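Local coordinates for pyruvate kinase (Cryptosporidium parvum, PDB 4DRS), which probably catalyses the last step of glycolysis, the magnesium- and potassium-dependent transfer of phosphate from phosphoenolpyruvate to ADP, giving pyruvate and ATP, at residues Leu167-Asp170 / Gly171-Ser174; Val222-Ala225 / Leu226-Leu230; Val393-His396 / Ala397-Ser401; Leu496-Ser499 / Gly500-Ala503. All coordinates share one frame; numbering follows the deposited sequence.

Contact 1 (Leu167-Asp170 / Gly171-Ser174)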
# COMPACT_ATOMS: atom_id res chain seq x y z
N LEU A 167 30.38 37.69 -19.78
CA LEU A 167 30.25 36.52 -20.66
C LEU A 167 29.41 36.82 -21.89
O LEU A 167 28.35 37.43 -21.79
CB LEU A 167 29.67 35.33 -19.89
CG LEU A 167 30.46 34.76 -18.71
CD1 LEU A 167 29.68 33.64 -18.04
CD2 LEU A 167 31.84 34.27 -19.13
N ILE A 168 29.90 36.39 -23.05
CA ILE A 168 29.19 36.61 -24.31
C ILE A 168 28.90 35.27 -25.00
O ILE A 168 29.73 34.36 -24.97
CB ILE A 168 29.96 37.58 -25.23
CG1 ILE A 168 30.17 38.92 -24.52
CG2 ILE A 168 29.23 37.78 -26.55
CD1 ILE A 168 31.08 39.90 -25.23
N ALA A 169 27.71 35.17 -25.58
CA ALA A 169 27.22 33.97 -26.27
C ALA A 169 27.13 32.73 -25.36
O ALA A 169 27.48 31.62 -25.77
CB ALA A 169 28.04 33.68 -27.53
N ASP A 170 26.66 32.96 -24.14
CA ASP A 170 26.51 31.91 -23.11
C ASP A 170 27.80 31.12 -22.85
O ASP A 170 27.84 29.91 -23.05
CB ASP A 170 25.34 30.98 -23.44
CG ASP A 170 23.98 31.66 -23.31
OD1 ASP A 170 23.66 32.18 -22.22
OD2 ASP A 170 23.23 31.66 -24.32
N GLY A 171 28.83 31.83 -22.41
CA GLY A 171 30.11 31.21 -22.08
C GLY A 171 30.95 30.87 -23.30
O GLY A 171 31.44 29.74 -23.42
N SER A 172 31.10 31.83 -24.20
CA SER A 172 31.97 31.68 -25.37
C SER A 172 33.11 32.67 -25.27
O SER A 172 34.28 32.28 -25.26
CB SER A 172 31.18 31.87 -26.67
OG SER A 172 30.06 31.01 -26.72
N LEU A 173 32.77 33.95 -25.19
CA LEU A 173 33.76 35.00 -24.99
C LEU A 173 33.77 35.44 -23.52
O LEU A 173 32.89 36.19 -23.08
CB LEU A 173 33.48 36.19 -25.92
CG LEU A 173 34.42 37.40 -25.89
CD1 LEU A 173 35.85 37.02 -26.24
CD2 LEU A 173 33.90 38.47 -26.83
N SER A 174 34.75 34.94 -22.78
CA SER A 174 34.93 35.29 -21.38
C SER A 174 35.94 36.43 -21.26
O SER A 174 37.06 36.33 -21.77
CB SER A 174 35.40 34.07 -20.58
OG SER A 174 35.47 34.36 -19.20

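Contact 2 (Val222-Ala225 / Leu226-Leu230)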
# COMPACT_ATOMS: atom_id res chain seq x y z
N VAL A 222 0.53 43.95 -25.73
CA VAL A 222 -0.67 44.70 -26.09
C VAL A 222 -0.90 44.70 -27.59
O VAL A 222 -1.99 44.34 -28.05
CB VAL A 222 -0.61 46.15 -25.57
CG1 VAL A 222 -1.83 46.94 -26.03
CG2 VAL A 222 -0.49 46.18 -24.05
N ASP A 223 0.13 45.08 -28.36
CA ASP A 223 -0.02 45.34 -29.79
C ASP A 223 0.21 44.14 -30.70
O ASP A 223 0.16 44.27 -31.92
CB ASP A 223 0.87 46.51 -30.23
CG ASP A 223 0.35 47.85 -29.77
OD1 ASP A 223 -0.89 48.06 -29.81
OD2 ASP A 223 1.17 48.70 -29.36
N PHE A 224 0.48 42.98 -30.11
CA PHE A 224 0.57 41.76 -30.90
C PHE A 224 -0.28 40.63 -30.31
O PHE A 224 -1.23 40.19 -30.95
CB PHE A 224 2.03 41.34 -31.11
CG PHE A 224 2.22 40.45 -32.30
CD1 PHE A 224 2.68 40.97 -33.51
CD2 PHE A 224 1.94 39.08 -32.22
CE1 PHE A 224 2.85 40.15 -34.61
CE2 PHE A 224 2.11 38.26 -33.32
CZ PHE A 224 2.57 38.79 -34.52
N ALA A 225 0.07 40.18 -29.10
CA ALA A 225 -0.66 39.09 -28.43
C ALA A 225 -2.14 39.40 -28.22
O ALA A 225 -3.00 38.60 -28.58
CB ALA A 225 0.01 38.74 -27.11
N LEU A 226 -2.45 40.56 -27.65
CA LEU A 226 -3.84 40.92 -27.43
C LEU A 226 -4.49 41.35 -28.73
O LEU A 226 -5.60 40.91 -29.05
CB LEU A 226 -3.96 42.01 -26.36
CG LEU A 226 -3.51 41.62 -24.95
CD1 LEU A 226 -3.72 42.78 -23.98
CD2 LEU A 226 -4.25 40.38 -24.47
N LYS A 227 -3.79 42.19 -29.49
CA LYS A 227 -4.30 42.74 -30.74
C LYS A 227 -4.72 41.63 -31.71
O LYS A 227 -5.82 41.67 -32.26
CB LYS A 227 -3.26 43.66 -31.38
CG LYS A 227 -3.78 44.42 -32.60
CD LYS A 227 -2.69 45.29 -33.22
CE LYS A 227 -3.17 45.87 -34.55
NZ LYS A 227 -2.28 46.95 -35.04
N TYR A 228 -3.85 40.65 -31.91
CA TYR A 228 -4.12 39.57 -32.85
C TYR A 228 -4.70 38.31 -32.20
O TYR A 228 -4.77 37.25 -32.84
CB TYR A 228 -2.87 39.23 -33.67
CG TYR A 228 -2.33 40.42 -34.43
CD1 TYR A 228 -3.16 41.20 -35.24
CD2 TYR A 228 -0.99 40.78 -34.33
CE1 TYR A 228 -2.68 42.29 -35.93
CE2 TYR A 228 -0.49 41.87 -35.02
CZ TYR A 228 -1.34 42.63 -35.82
OH TYR A 228 -0.85 43.71 -36.50
N ASN A 229 -5.13 38.43 -30.94
CA ASN A 229 -5.86 37.35 -30.26
C ASN A 229 -5.05 36.04 -30.12
O ASN A 229 -5.54 34.96 -30.45
CB ASN A 229 -7.20 37.11 -30.99
CG ASN A 229 -8.19 36.32 -30.16
OD1 ASN A 229 -8.09 36.26 -28.94
ND2 ASN A 229 -9.17 35.72 -30.83
N LEU A 230 -3.82 36.15 -29.65
CA LEU A 230 -2.98 34.98 -29.40
C LEU A 230 -3.44 34.22 -28.15
O LEU A 230 -4.28 34.70 -27.39
CB LEU A 230 -1.49 35.36 -29.33
CG LEU A 230 -0.72 35.38 -30.66
CD1 LEU A 230 -1.27 36.42 -31.63
CD2 LEU A 230 0.77 35.61 -30.44

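Contact 3 (Val393-His396 / Ala397-Ser401)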
# COMPACT_ATOMS: atom_id res chain seq x y z
N VAL A 393 -1.58 3.64 -10.63
CA VAL A 393 -0.66 4.12 -9.60
C VAL A 393 -0.51 5.64 -9.66
O VAL A 393 -0.57 6.32 -8.62
CB VAL A 393 0.73 3.43 -9.68
CG1 VAL A 393 1.77 4.16 -8.84
CG2 VAL A 393 0.62 1.98 -9.23
N LEU A 394 -0.34 6.17 -10.87
CA LEU A 394 -0.23 7.61 -11.07
C LEU A 394 -1.48 8.34 -10.56
O LEU A 394 -1.37 9.37 -9.90
CB LEU A 394 0.04 7.94 -12.54
CG LEU A 394 0.22 9.40 -12.97
CD1 LEU A 394 1.32 10.11 -12.17
CD2 LEU A 394 0.51 9.48 -14.46
N TYR A 395 -2.65 7.77 -10.86
CA TYR A 395 -3.91 8.35 -10.43
C TYR A 395 -4.00 8.48 -8.91
O TYR A 395 -4.37 9.54 -8.40
CB TYR A 395 -5.11 7.55 -10.95
CG TYR A 395 -6.42 8.06 -10.39
CD1 TYR A 395 -6.92 9.30 -10.78
CD2 TYR A 395 -7.15 7.31 -9.45
CE1 TYR A 395 -8.12 9.79 -10.27
CE2 TYR A 395 -8.34 7.79 -8.93
CZ TYR A 395 -8.82 9.03 -9.35
OH TYR A 395 -10.01 9.52 -8.85
N HIS A 396 -3.68 7.40 -8.20
CA HIS A 396 -3.77 7.39 -6.75
C HIS A 396 -2.80 8.34 -6.10
O HIS A 396 -3.13 8.96 -5.09
CB HIS A 396 -3.63 5.97 -6.19
CG HIS A 396 -4.81 5.08 -6.51
ND1 HIS A 396 -6.05 5.34 -6.06
CD2 HIS A 396 -4.90 3.91 -7.26
CE1 HIS A 396 -6.90 4.38 -6.51
NE2 HIS A 396 -6.19 3.51 -7.24
N ALA A 397 -1.62 8.47 -6.69
CA ALA A 397 -0.61 9.42 -6.20
C ALA A 397 -1.14 10.86 -6.23
O ALA A 397 -1.09 11.56 -5.21
CB ALA A 397 0.68 9.30 -7.00
N ILE A 398 -1.66 11.28 -7.38
CA ILE A 398 -2.23 12.63 -7.54
C ILE A 398 -3.46 12.82 -6.66
O ILE A 398 -3.59 13.83 -5.97
CB ILE A 398 -2.55 12.96 -9.01
CG1 ILE A 398 -1.29 12.87 -9.88
CG2 ILE A 398 -3.16 14.35 -9.14
CD1 ILE A 398 -1.56 12.66 -11.36
N HIS A 399 -4.36 11.84 -6.66
CA HIS A 399 -5.59 11.91 -5.85
C HIS A 399 -5.31 12.08 -4.38
O HIS A 399 -5.99 12.85 -3.70
CB HIS A 399 -6.46 10.68 -6.11
CG HIS A 399 -7.83 10.76 -5.47
ND1 HIS A 399 -8.81 11.54 -5.97
CD2 HIS A 399 -8.35 10.13 -4.35
CE1 HIS A 399 -9.91 11.41 -5.20
NE2 HIS A 399 -9.63 10.55 -4.22
N SER A 400 -4.29 11.37 -3.88
CA SER A 400 -3.87 11.47 -2.48
C SER A 400 -3.20 12.80 -2.13
O SER A 400 -3.32 13.28 -1.00
CB SER A 400 -2.92 10.32 -2.11
OG SER A 400 -3.56 9.07 -2.26
N SER A 401 -2.49 13.39 -3.09
CA SER A 401 -1.77 14.65 -2.87
C SER A 401 -2.69 15.88 -2.82
O SER A 401 -2.27 16.95 -2.39
CB SER A 401 -0.72 14.86 -3.97
OG SER A 401 0.11 13.72 -4.10

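Contact 4 (Leu496-Ser499 / Gly500-Ala503)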
# COMPACT_ATOMS: atom_id res chain seq x y z
N LEU A 496 -10.48 6.52 -32.81
CA LEU A 496 -10.22 6.70 -31.38
C LEU A 496 -11.11 5.80 -30.53
O LEU A 496 -10.78 5.49 -29.39
CB LEU A 496 -10.39 8.17 -30.98
CG LEU A 496 -9.55 9.21 -31.74
CD1 LEU A 496 -9.98 10.62 -31.37
CD2 LEU A 496 -8.06 9.02 -31.50
N ILE A 497 -12.25 5.39 -31.10
CA ILE A 497 -13.22 4.53 -30.42
C ILE A 497 -13.94 3.62 -31.43
O ILE A 497 -14.01 3.94 -32.62
CB ILE A 497 -14.24 5.35 -29.58
CG1 ILE A 497 -15.05 4.45 -28.65
CG2 ILE A 497 -15.13 6.21 -30.48
CD1 ILE A 497 -15.76 5.16 -27.52
N GLU A 498 -14.47 2.50 -30.95
CA GLU A 498 -15.22 1.55 -31.78
C GLU A 498 -16.61 1.30 -31.21
O GLU A 498 -16.89 1.65 -30.06
CB GLU A 498 -14.47 0.22 -31.89
CG GLU A 498 -13.05 0.34 -32.42
CD GLU A 498 -12.27 -0.96 -32.32
OE1 GLU A 498 -12.21 -1.54 -31.22
OE2 GLU A 498 -11.72 -1.40 -33.36
N SER A 499 -17.49 0.71 -32.01
CA SER A 499 -18.84 0.34 -31.57
C SER A 499 -18.78 -0.63 -30.40
O SER A 499 -17.94 -1.54 -30.38
CB SER A 499 -19.64 -0.27 -32.72
OG SER A 499 -19.97 0.71 -33.69
N GLY A 500 -19.66 -0.43 -29.42
CA GLY A 500 -19.68 -1.28 -28.23
C GLY A 500 -18.76 -0.83 -27.11
O GLY A 500 -18.91 -1.27 -25.97
N ASP A 501 -17.80 0.05 -27.42
CA ASP A 501 -16.89 0.61 -26.42
C ASP A 501 -17.57 1.66 -25.55
O ASP A 501 -18.50 2.35 -25.99
CB ASP A 501 -15.66 1.23 -27.09
CG ASP A 501 -14.72 0.20 -27.70
OD1 ASP A 501 -14.80 -0.99 -27.32
OD2 ASP A 501 -13.89 0.59 -28.55
N PHE A 502 -17.11 1.77 -24.31
CA PHE A 502 -17.64 2.77 -23.38
C PHE A 502 -16.88 4.09 -23.48
O PHE A 502 -15.69 4.12 -23.78
CB PHE A 502 -17.60 2.26 -21.94
CG PHE A 502 -18.57 1.14 -21.66
CD1 PHE A 502 -19.94 1.36 -21.71
CD2 PHE A 502 -18.10 -0.13 -21.33
CE1 PHE A 502 -20.83 0.33 -21.45
CE2 PHE A 502 -18.99 -1.16 -21.07
CZ PHE A 502 -20.35 -0.93 -21.13
N ALA A 503 -17.62 5.17 -23.23
CA ALA A 503 -17.04 6.50 -23.06
C ALA A 503 -17.69 7.16 -21.85
O ALA A 503 -18.88 6.94 -21.59
CB ALA A 503 -17.23 7.34 -24.30

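Contact 1 (Leu167-Asp170 / Gly171-Ser174)
Ile168 and Leu173 pair at the closed end of a beta hairpin between strands 165-168 and 173-180, in the mixed sheet that forms the small B domain of the pyruvate kinase fold. Their backbones make an antiparallel hydrogen-bonded pair: Ile168 N gives to Leu173 O at 3.0 Å, and Leu173 N returns a bond to Ile168 O at 3.1 Å. Ile168 O also accepts from Ser172 N (3.0 Å), so two residues, Ser172 and Leu173, stand opposite the single Ile168, a classic beta bulge. The connection through Ala169, Asp170 and Gly171 runs at positive phi in all three residues. A side-chain bond also braces the turn: Ser172 OG gives to Ala169 O at 2.8 Å, approaching from above the carbonyl plane, while the same hydroxyl lies against Ala169 CB. The aliphatic chains of Ile168 and Leu173 run side by side and meet at Ile168 CD1 and Leu173 CD2, 3.5 Å apart. On the other face of the sheet, Leu167 CD2 touches Ser174 OG, whose chi1 of -175° sets it anti to the backbone N. Ile195 of strand 194-195 packs against both Ile168 and Leu173, and strand 201-202 runs antiparallel beside strand 165-168, with a backbone hydrogen bond between Leu167 and Asn202.

Contact 2 (Val222-Ala225 / Leu226-Leu230)
Phe224 and Tyr228 meet in a T-shaped stack one turn apart at the C-terminal end of helix 215-226. The tyrosine presents its CD2-CE2 edge to the phenylalanine face, with Tyr228 CD2 over the ring centre, 3.7 Å above the plane; the centroids are 5.0 Å apart and the planes stand at 85°. Leu230 adds its CD2 at the edge of the Phe224 ring, 4.1 Å from Phe224 CD2. Different first torsions bring the rings together, Phe224 CG being anti to its own N (chi1 -158°) and Tyr228 CG anti to its carbonyl carbon. The backbone closes in a Schellman motif: Leu230 N bonds to Ala225 O at 2.8 Å, Asn229 N bonds to Leu226 O, and Asn229 takes positive phi as the C-prime residue. Tyr228 N to Phe224 O, also 2.8 Å, ties the backbones of the two ring-bearing residues together. Farther out, helix 82-97 packs against both rings, Phe77 meets Phe224 edge-to-face, and Leu108 of barrel strand 105-109 touches Phe224 and Leu230. The chemistry is thus mainly apolar and aromatic, with the carbonyls of Phe224, Ala225 and Leu226, near the helix end, accepting from backbone N-H groups of the turn that leads into barrel strand 232-235.

Contact 3 (Val393-His396 / Ala397-Ser401)
His396 O is gripped twice by one residue, accepting from Ser400 N and from Ser400 OG, each at 2.9 Å and from opposite faces of the carbonyl plane. This is the i to i+4 pattern of an alpha-helix, here helix 391-401, with a serine hydroxyl folded back onto its own helix. Ser400 OG can reach the carbonyl because chi1 of -62° places it anti to its carbonyl carbon and beside its N. Ser401 repeats the pattern one residue on, its OG giving to Ala397 O at 2.7 Å and its N sharing the same acceptor. On another side of the helix, Tyr395 and His399 run alongside each other in the same direction. Their planes are 24° apart, but with centroids 5.5 Å apart the rings are too displaced to stack face on face. Both pack on Cys414 of helix 408-422, and Tyr395 OH is hydrogen-bonded to Glu418 of the second subunit, so this side of the helix faces a subunit interface. Leu394 and Ile398 form a separate apolar pair, with Arg445 against both. Their methyls Leu394 CD1 and Ile398 CD1 meet at 3.9 Å, while Ile398 CG1 rests 3.5 Å from Leu394 O.

Contact 4 (Leu496-Ser499 / Gly500-Ala503)
The side chains of Ile497 and Asp501 run antiparallel, each passing the other's flank, at a type II beta turn, Glu498 to Asp501, which leads into strand 502-506 of the C-terminal alpha/beta domain. The isoleucine lays its CG1 arm along the aspartate, with Ile497 CG1 3.6 Å from Asp501 CB. An anti first torsion (chi1 -168°) extends that arm away from the backbone N and carries CD1 on toward the strand, where it meets Ala503 CB at 4.2 Å. The Asp501 carboxylate turns back over the turn instead: Asp501 OD2 accepts from Glu498 N at 3.1 Å, on its anti side and 35° out of the carboxylate plane. The turn's own bond runs the other way along the chain, Asp501 N giving to Glu498 O at 3.2 Å from above the carbonyl plane. Gly500 sits at the third position with positive phi, as a type II turn favours. Around these, Leu488 of helix 480-493 touches both Ile497 and Ala503, while Ser499 OG bonds to Lys492 of that helix and to the carbonyl of Pro526. Glu498 crosses Asp501 with the two carboxylate planes 36° apart, and Glu498 OE1 stands 3.8 Å from Asp501 OD2. This closeness of like charges may raise the proton affinity of one carboxylate, an effect the N-H bond to Asp501 OD2 would offset. Glu498 CB is closer to that same oxygen, Asp501 OD2, at 3.4 Å.

How the contacts relate
The four contacts follow one another along the chain and none touches another. Contact 1 lies in the B domain and contact 2 on the barrel, their centres 34 Å apart, and they come closest to the ADP site: the Asp170 side chain is about 7 Å from that of Arg116, and the side chain of Leu230 in contact 2 is about 9 Å from that of Arg74. No ADP is bound to this chain. Contacts 3 and 4 lie away from the ADP site and are the nearest pair, with centres 26 Å and closest atoms about 15 Å apart; both reach the second subunit, contact 3 through Tyr395 and His399, contact 4 through Phe502. Contacts 1 and 4, on opposite sides of the chain's centre, are 56 Å apart between centres.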